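Local coordinates for ferric-chelate reductase (NAD(P)H) (Archaeoglobus fulgidus, PDB 1I0R) that uses NAD(P)H to reduce chelated ferric iron to ferrous iron and also reduces FMN and FAD, working as a homodimer with a flavin-binding domain, at the interface of chains A and B. Numbering follows the deposited sequence. Chains: chain A/B, Conserved hypothetical protein.

Contact 1: the interface of chains A and B. Residues chain A 34, 40, 42, 113; chain B 6, 9, 11.
The 3-10 helix 3-8 of chain B and the loop after it, through B:Phe6, B:Ile9 and B:Tyr11, meet strands 32-36, 41-47 and 111-122 of chain A. A:Val40 joins from the loop just before strand 41-47. The protein belongs to the flavin reductase-like family, and this patch is part of its dimer interface. B:Phe6 is the main apolar insert. With CG anti to the carbonyl carbon (chi1 -54°), the ring projects in among A:Val40, A:Ile42 and A:Ile113. The methyl CG1 of A:Val40 sits over one face, offset toward the rim, 3.8 Å from CZ of B:Phe6. A:Ile113 comes from the other side of the ring plane, beyond the rim. CD1 of A:Ile113 is 3.9 Å from CD2 of B:Phe6. A:Ile42 brings CD1 to CD2 of B:Phe6, 4.0 Å away, from the side of the ring plane where A:Val40 lies. CD1 of A:Ile42 also meets CD1 of B:Ile9 tip to tip, at 4.1 Å. The polar half lies beside this cluster. The backbone N of A:Gln34 donates a hydrogen bond to the phenol OH of B:Tyr11 at 2.9 Å, with 154° at the hydrogen. Water 1 stands at the edge of the tyrosine ring, in its plane, 2.7 Å from OH of B:Tyr11. The same water is 2.8 Å from the amide oxygen OE1 of A:Gln34 and 2.7 Å from the backbone O of B:Phe6. The extended side chain of A:Gln34 (chi1 178°) carries OE1 to this water.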
loop_
_atom_site.group_PDB
_atom_site.type_symbol
_atom_site.label_atom_id
_atom_site.label_comp_id
_atom_site.label_asym_id
_atom_site.label_seq_id
_atom_site.Cartn_x
_atom_site.Cartn_y
_atom_site.Cartn_z
ATOM N N GLN A 34 -3.854 5.013 2.008
ATOM C CA GLN A 34 -4.270 6.092 2.906
ATOM C C GLN A 34 -3.217 6.173 4.028
ATOM O O GLN A 34 -2.784 5.147 4.552
ATOM C CB GLN A 34 -5.624 5.780 3.524
ATOM C CG GLN A 34 -6.068 6.864 4.507
ATOM C CD GLN A 34 -7.523 6.705 4.955
ATOM O OE1 GLN A 34 -8.234 5.770 4.565
ATOM N NE2 GLN A 34 -7.978 7.643 5.788
ATOM N N VAL A 40 -8.130 13.314 6.031
ATOM C CA VAL A 40 -7.859 12.145 5.205
ATOM C C VAL A 40 -6.779 12.494 4.192
ATOM O O VAL A 40 -6.938 13.415 3.394
ATOM C CB VAL A 40 -9.133 11.659 4.457
ATOM C CG1 VAL A 40 -8.749 10.535 3.481
ATOM C CG2 VAL A 40 -10.159 11.178 5.455
ATOM N N ILE A 42 -4.029 10.733 1.339
ATOM C CA ILE A 42 -3.716 9.572 0.503
ATOM C C ILE A 42 -2.351 9.781 -0.154
ATOM O O ILE A 42 -2.023 10.860 -0.649
ATOM C CB ILE A 42 -4.740 9.440 -0.670
ATOM C CG1 ILE A 42 -6.176 9.425 -0.155
ATOM C CG2 ILE A 42 -4.470 8.165 -1.490
ATOM C CD1 ILE A 42 -6.517 8.280 0.744
ATOM N N ILE A 113 -11.390 9.019 -6.216
ATOM C CA ILE A 113 -10.994 9.927 -5.142
ATOM C C ILE A 113 -10.205 11.044 -5.781
ATOM O O ILE A 113 -9.451 10.791 -6.708
ATOM C CB ILE A 113 -10.044 9.211 -4.170
ATOM C CG1 ILE A 113 -10.757 8.050 -3.502
ATOM C CG2 ILE A 113 -9.496 10.220 -3.127
ATOM C CD1 ILE A 113 -9.815 7.091 -2.817
ATOM N N PHE B 6 -12.708 5.145 0.666
ATOM C CA PHE B 6 -11.380 4.831 1.191
ATOM C C PHE B 6 -11.221 3.365 1.615
ATOM O O PHE B 6 -10.098 2.821 1.664
ATOM C CB PHE B 6 -11.051 5.801 2.350
ATOM C CG PHE B 6 -11.196 7.250 1.962
ATOM C CD1 PHE B 6 -12.141 8.054 2.575
ATOM C CD2 PHE B 6 -10.438 7.794 0.917
ATOM C CE1 PHE B 6 -12.348 9.377 2.166
ATOM C CE2 PHE B 6 -10.641 9.122 0.494
ATOM C CZ PHE B 6 -11.601 9.912 1.121
ATOM N N ILE B 9 -9.532 0.775 -0.886
ATOM C CA ILE B 9 -8.074 0.684 -1.043
ATOM C C ILE B 9 -7.603 -0.623 -0.368
ATOM O O ILE B 9 -8.036 -0.957 0.750
ATOM C CB ILE B 9 -7.381 1.902 -0.386
ATOM C CG1 ILE B 9 -7.809 3.174 -1.122
ATOM C CG2 ILE B 9 -5.859 1.728 -0.382
ATOM C CD1 ILE B 9 -7.294 4.457 -0.458
ATOM N N TYR B 11 -4.816 -3.428 1.298
ATOM C CA TYR B 11 -3.616 -3.498 2.134
ATOM C C TYR B 11 -3.318 -4.925 2.570
ATOM O O TYR B 11 -4.171 -5.814 2.486
ATOM C CB TYR B 11 -3.791 -2.721 3.447
ATOM C CG TYR B 11 -4.219 -1.278 3.352
ATOM C CD1 TYR B 11 -5.554 -0.935 3.131
ATOM C CD2 TYR B 11 -3.282 -0.255 3.481
ATOM C CE1 TYR B 11 -5.946 0.397 3.029
ATOM C CE2 TYR B 11 -3.649 1.074 3.390
ATOM C CZ TYR B 11 -4.981 1.405 3.154
ATOM O OH TYR B 11 -5.366 2.702 2.963
HETATM O O HOH W 1 -7.987 3.291 3.233
#

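Contact 2: the interface of chains A and B. Residues chain A 1-2, 5-6; chain B 133-136.
A:Met1 and A:Asp2 lie along strand 126-138 of chain B, at residues B:Ala133 to B:Ala136. The side chain of A:Met1 runs along the backbone of this strand. CB of A:Met1 starts 4.2 Å from CA of B:Asp135. CG of A:Met1 comes next, 3.8 Å from the methyl CB of B:Ala136. The sulfur SD of A:Met1 is 3.6 Å from the backbone N of B:Asp135 and also touches B:Ala133. The chain then bends at its last torsion (chi3 83°). The terminal CE of A:Met1 ends 3.9 Å from the backbone O of B:Ala133. An alanine in place of A:Met1 would probably leave B:Ala133 and the backbone of B:Asp135 without this sulfur packing and open a gap beside the strand. The backbone next to it is pinned. N of A:Asp2 donates to O of B:Ala136 at 2.9 Å. The bond is nearly straight at the hydrogen (174°), but the donor sits above the carbonyl plane, 38° out of it. A:Phe6 presents its CZ corner to two methyls, CB of B:Ala133 and CB of B:Ala136, each 3.7 Å away. CB of A:Ala5 adds a contact to CB of B:Ala136. In the fold, the N-terminal segment and 3-10 helix 3-8 of one subunit are laid against a long strand of the other.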
loop_
_atom_site.group_PDB
_atom_site.type_symbol
_atom_site.label_atom_id
_atom_site.label_comp_id
_atom_site.label_asym_id
_atom_site.label_seq_id
_atom_site.Cartn_x
_atom_site.Cartn_y
_atom_site.Cartn_z
ATOM N N MET A 1 19.865 -11.090 0.160
ATOM C CA MET A 1 18.494 -10.506 0.124
ATOM C C MET A 1 17.691 -11.079 -1.043
ATOM O O MET A 1 18.058 -10.910 -2.211
ATOM C CB MET A 1 18.597 -8.988 0.014
ATOM C CG MET A 1 17.279 -8.270 0.152
ATOM S SD MET A 1 17.573 -6.542 0.532
ATOM C CE MET A 1 17.863 -5.905 -1.124
ATOM N N ASP A 2 16.593 -11.756 -0.716
ATOM C CA ASP A 2 15.727 -12.386 -1.706
ATOM C C ASP A 2 14.631 -11.439 -2.202
ATOM O O ASP A 2 13.693 -11.117 -1.476
ATOM C CB ASP A 2 15.102 -13.634 -1.093
ATOM C CG ASP A 2 14.253 -14.416 -2.078
ATOM O OD1 ASP A 2 13.698 -15.452 -1.662
ATOM O OD2 ASP A 2 14.145 -14.005 -3.258
ATOM N N ALA A 5 10.787 -11.849 -1.606
ATOM C CA ALA A 5 10.121 -11.508 -0.353
ATOM C C ALA A 5 9.263 -10.251 -0.549
ATOM O O ALA A 5 8.187 -10.128 0.036
ATOM C CB ALA A 5 11.154 -11.265 0.738
ATOM N N PHE A 6 9.726 -9.333 -1.387
ATOM C CA PHE A 6 8.958 -8.103 -1.604
ATOM C C PHE A 6 7.675 -8.374 -2.380
ATOM O O PHE A 6 6.730 -7.587 -2.312
ATOM C CB PHE A 6 9.820 -7.046 -2.317
ATOM C CG PHE A 6 11.157 -6.810 -1.652
ATOM C CD1 PHE A 6 12.333 -7.177 -2.291
ATOM C CD2 PHE A 6 11.238 -6.273 -0.370
ATOM C CE1 PHE A 6 13.581 -7.019 -1.663
ATOM C CE2 PHE A 6 12.481 -6.114 0.262
ATOM C CZ PHE A 6 13.645 -6.489 -0.387
ATOM N N ALA B 133 15.955 -1.476 2.159
ATOM C CA ALA B 133 15.992 -2.891 2.549
ATOM C C ALA B 133 17.432 -3.392 2.618
ATOM O O ALA B 133 18.211 -3.199 1.683
ATOM C CB ALA B 133 15.177 -3.734 1.557
ATOM N N VAL B 134 17.786 -4.026 3.735
ATOM C CA VAL B 134 19.149 -4.559 3.881
ATOM C C VAL B 134 19.180 -6.089 3.900
ATOM O O VAL B 134 20.243 -6.684 3.737
ATOM C CB VAL B 134 19.854 -3.979 5.120
ATOM C CG1 VAL B 134 20.102 -2.486 4.899
ATOM C CG2 VAL B 134 19.022 -4.199 6.379
ATOM N N ASP B 135 18.030 -6.716 4.134
ATOM C CA ASP B 135 17.897 -8.175 4.062
ATOM C C ASP B 135 16.428 -8.488 3.871
ATOM O O ASP B 135 15.560 -7.659 4.183
ATOM C CB ASP B 135 18.403 -8.892 5.325
ATOM C CG ASP B 135 18.680 -10.385 5.075
ATOM O OD1 ASP B 135 18.898 -11.128 6.065
ATOM O OD2 ASP B 135 18.687 -10.826 3.895
ATOM N N ALA B 136 16.140 -9.669 3.343
ATOM C CA ALA B 136 14.772 -10.076 3.130
ATOM C C ALA B 136 14.798 -11.551 2.794
ATOM O O ALA B 136 15.700 -12.015 2.080
ATOM C CB ALA B 136 14.158 -9.279 1.978
#

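Contact 3: the interface of chains A and B. Residues chain A 152, 156-158; chain B 165-168.
A:Leu152 and B:Phe166 cross at about a right angle. The methyl CD1 of A:Leu152 sits over one face of the B:Phe166 ring, offset toward the rim, as a CH-pi contact 3.9 Å from the ring centroid. A:Leu152 comes from helix 147-154, part of the NADP(+) site. A:Lys157 also crosses B:Phe166 at about a right angle, and its aliphatic part lies against the start of the aromatic side chain. CE of A:Lys157 is 3.4 Å from CB of B:Phe166. Bends in the lysine chain (chi2 -94°, chi3 -74°) fold its amine back to the partner backbone. There NZ of A:Lys157 donates to O of B:Phe166 at 2.9 Å, from above the carbonyl plane. The side chains of A:Thr158 and B:Glu167 lie side by side and point the same way. Their backbones form an antiparallel beta bridge between strand 158-160 of chain A and strand 165-167 of chain B. N of A:Thr158 donates to O of B:Glu167 at 2.7 Å. The return bond runs from N of B:Glu167 to O of A:Thr158, at 3.0 Å and 158° at the hydrogen.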
loop_
_atom_site.group_PDB
_atom_site.type_symbol
_atom_site.label_atom_id
_atom_site.label_comp_id
_atom_site.label_asym_id
_atom_site.label_seq_id
_atom_site.Cartn_x
_atom_site.Cartn_y
_atom_site.Cartn_z
ATOM N N LEU A 152 -2.178 -13.121 -11.302
ATOM C CA LEU A 152 -2.773 -14.383 -11.700
ATOM C C LEU A 152 -3.248 -14.163 -13.134
ATOM O O LEU A 152 -3.152 -15.061 -13.974
ATOM C CB LEU A 152 -3.940 -14.762 -10.785
ATOM C CG LEU A 152 -3.566 -15.073 -9.330
ATOM C CD1 LEU A 152 -4.823 -15.481 -8.590
ATOM C CD2 LEU A 152 -2.508 -16.192 -9.256
ATOM N N GLY A 156 -2.376 -15.942 -17.110
ATOM C CA GLY A 156 -3.448 -16.521 -17.902
ATOM C C GLY A 156 -4.794 -16.789 -17.254
ATOM O O GLY A 156 -5.768 -17.061 -17.958
ATOM N N LYS A 157 -4.865 -16.729 -15.929
ATOM C CA LYS A 157 -6.126 -16.974 -15.239
ATOM C C LYS A 157 -7.114 -15.849 -15.564
ATOM O O LYS A 157 -6.733 -14.795 -16.073
ATOM C CB LYS A 157 -5.890 -17.029 -13.726
ATOM C CG LYS A 157 -4.720 -17.903 -13.309
ATOM C CD LYS A 157 -5.140 -19.318 -12.964
ATOM C CE LYS A 157 -5.851 -19.363 -11.620
ATOM N NZ LYS A 157 -6.148 -20.764 -11.191
ATOM N N THR A 158 -8.387 -16.081 -15.279
ATOM C CA THR A 158 -9.407 -15.072 -15.528
ATOM C C THR A 158 -10.464 -15.174 -14.426
ATOM O O THR A 158 -10.903 -16.267 -14.072
ATOM C CB THR A 158 -10.053 -15.259 -16.923
ATOM O OG1 THR A 158 -10.826 -14.098 -17.252
ATOM C CG2 THR A 158 -10.949 -16.484 -16.944
ATOM N N TYR B 165 -12.970 -16.465 -7.817
ATOM C CA TYR B 165 -12.451 -17.687 -8.416
ATOM C C TYR B 165 -11.714 -17.424 -9.729
ATOM O O TYR B 165 -12.253 -16.787 -10.631
ATOM C CB TYR B 165 -13.607 -18.664 -8.659
ATOM C CG TYR B 165 -13.204 -19.928 -9.382
ATOM C CD1 TYR B 165 -12.123 -20.687 -8.942
ATOM C CD2 TYR B 165 -13.898 -20.358 -10.513
ATOM C CE1 TYR B 165 -11.738 -21.840 -9.610
ATOM C CE2 TYR B 165 -13.523 -21.511 -11.189
ATOM C CZ TYR B 165 -12.440 -22.245 -10.733
ATOM O OH TYR B 165 -12.047 -23.380 -11.403
ATOM N N PHE B 166 -10.481 -17.911 -9.830
ATOM C CA PHE B 166 -9.695 -17.729 -11.046
ATOM C C PHE B 166 -9.579 -19.017 -11.849
ATOM O O PHE B 166 -8.973 -19.995 -11.405
ATOM C CB PHE B 166 -8.290 -17.203 -10.727
ATOM C CG PHE B 166 -8.246 -15.729 -10.432
ATOM C CD1 PHE B 166 -8.497 -15.252 -9.150
ATOM C CD2 PHE B 166 -7.977 -14.816 -11.446
ATOM C CE1 PHE B 166 -8.482 -13.882 -8.883
ATOM C CE2 PHE B 166 -7.959 -13.447 -11.191
ATOM C CZ PHE B 166 -8.212 -12.979 -9.906
ATOM N N GLU B 167 -10.169 -19.005 -13.038
ATOM C CA GLU B 167 -10.138 -20.154 -13.929
ATOM C C GLU B 167 -9.240 -19.826 -15.121
ATOM O O GLU B 167 -9.070 -18.660 -15.469
ATOM C CB GLU B 167 -11.575 -20.498 -14.365
ATOM C CG GLU B 167 -11.823 -20.688 -15.863
ATOM C CD GLU B 167 -12.372 -19.434 -16.535
ATOM O OE1 GLU B 167 -13.152 -18.698 -15.888
ATOM O OE2 GLU B 167 -12.042 -19.191 -17.717
ATOM N N SER B 168 -8.651 -20.851 -15.730
ATOM C CA SER B 168 -7.765 -20.641 -16.875
ATOM C C SER B 168 -8.503 -20.710 -18.212
ATOM O O SER B 168 -9.718 -21.004 -18.204
ATOM C CB SER B 168 -6.631 -21.672 -16.858
ATOM O OG SER B 168 -7.148 -22.988 -16.863
#

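The three contacts are spread over the dimer interface. The centres of their C-alpha atoms are about 26 Å apart for contact 1 and contact 2, about 27 Å for contact 1 and contact 3, and about 29 Å for contact 2 and contact 3. Contacts 1 and 2 share the 3-10 helix 3-8, taken from opposite chains. By two-fold symmetry, Phe6 of each chain touches both the strands of contact 1 and strand 126-138 of contact 2 in its partner. Contact 3 instead joins C-terminal residues of chain B to helix 147-154 and strand 158-160 of chain A. N-terminal and C-terminal segments thus tie the homodimer at separate points, and may steady the NADP(+) site, to which Leu152 belongs.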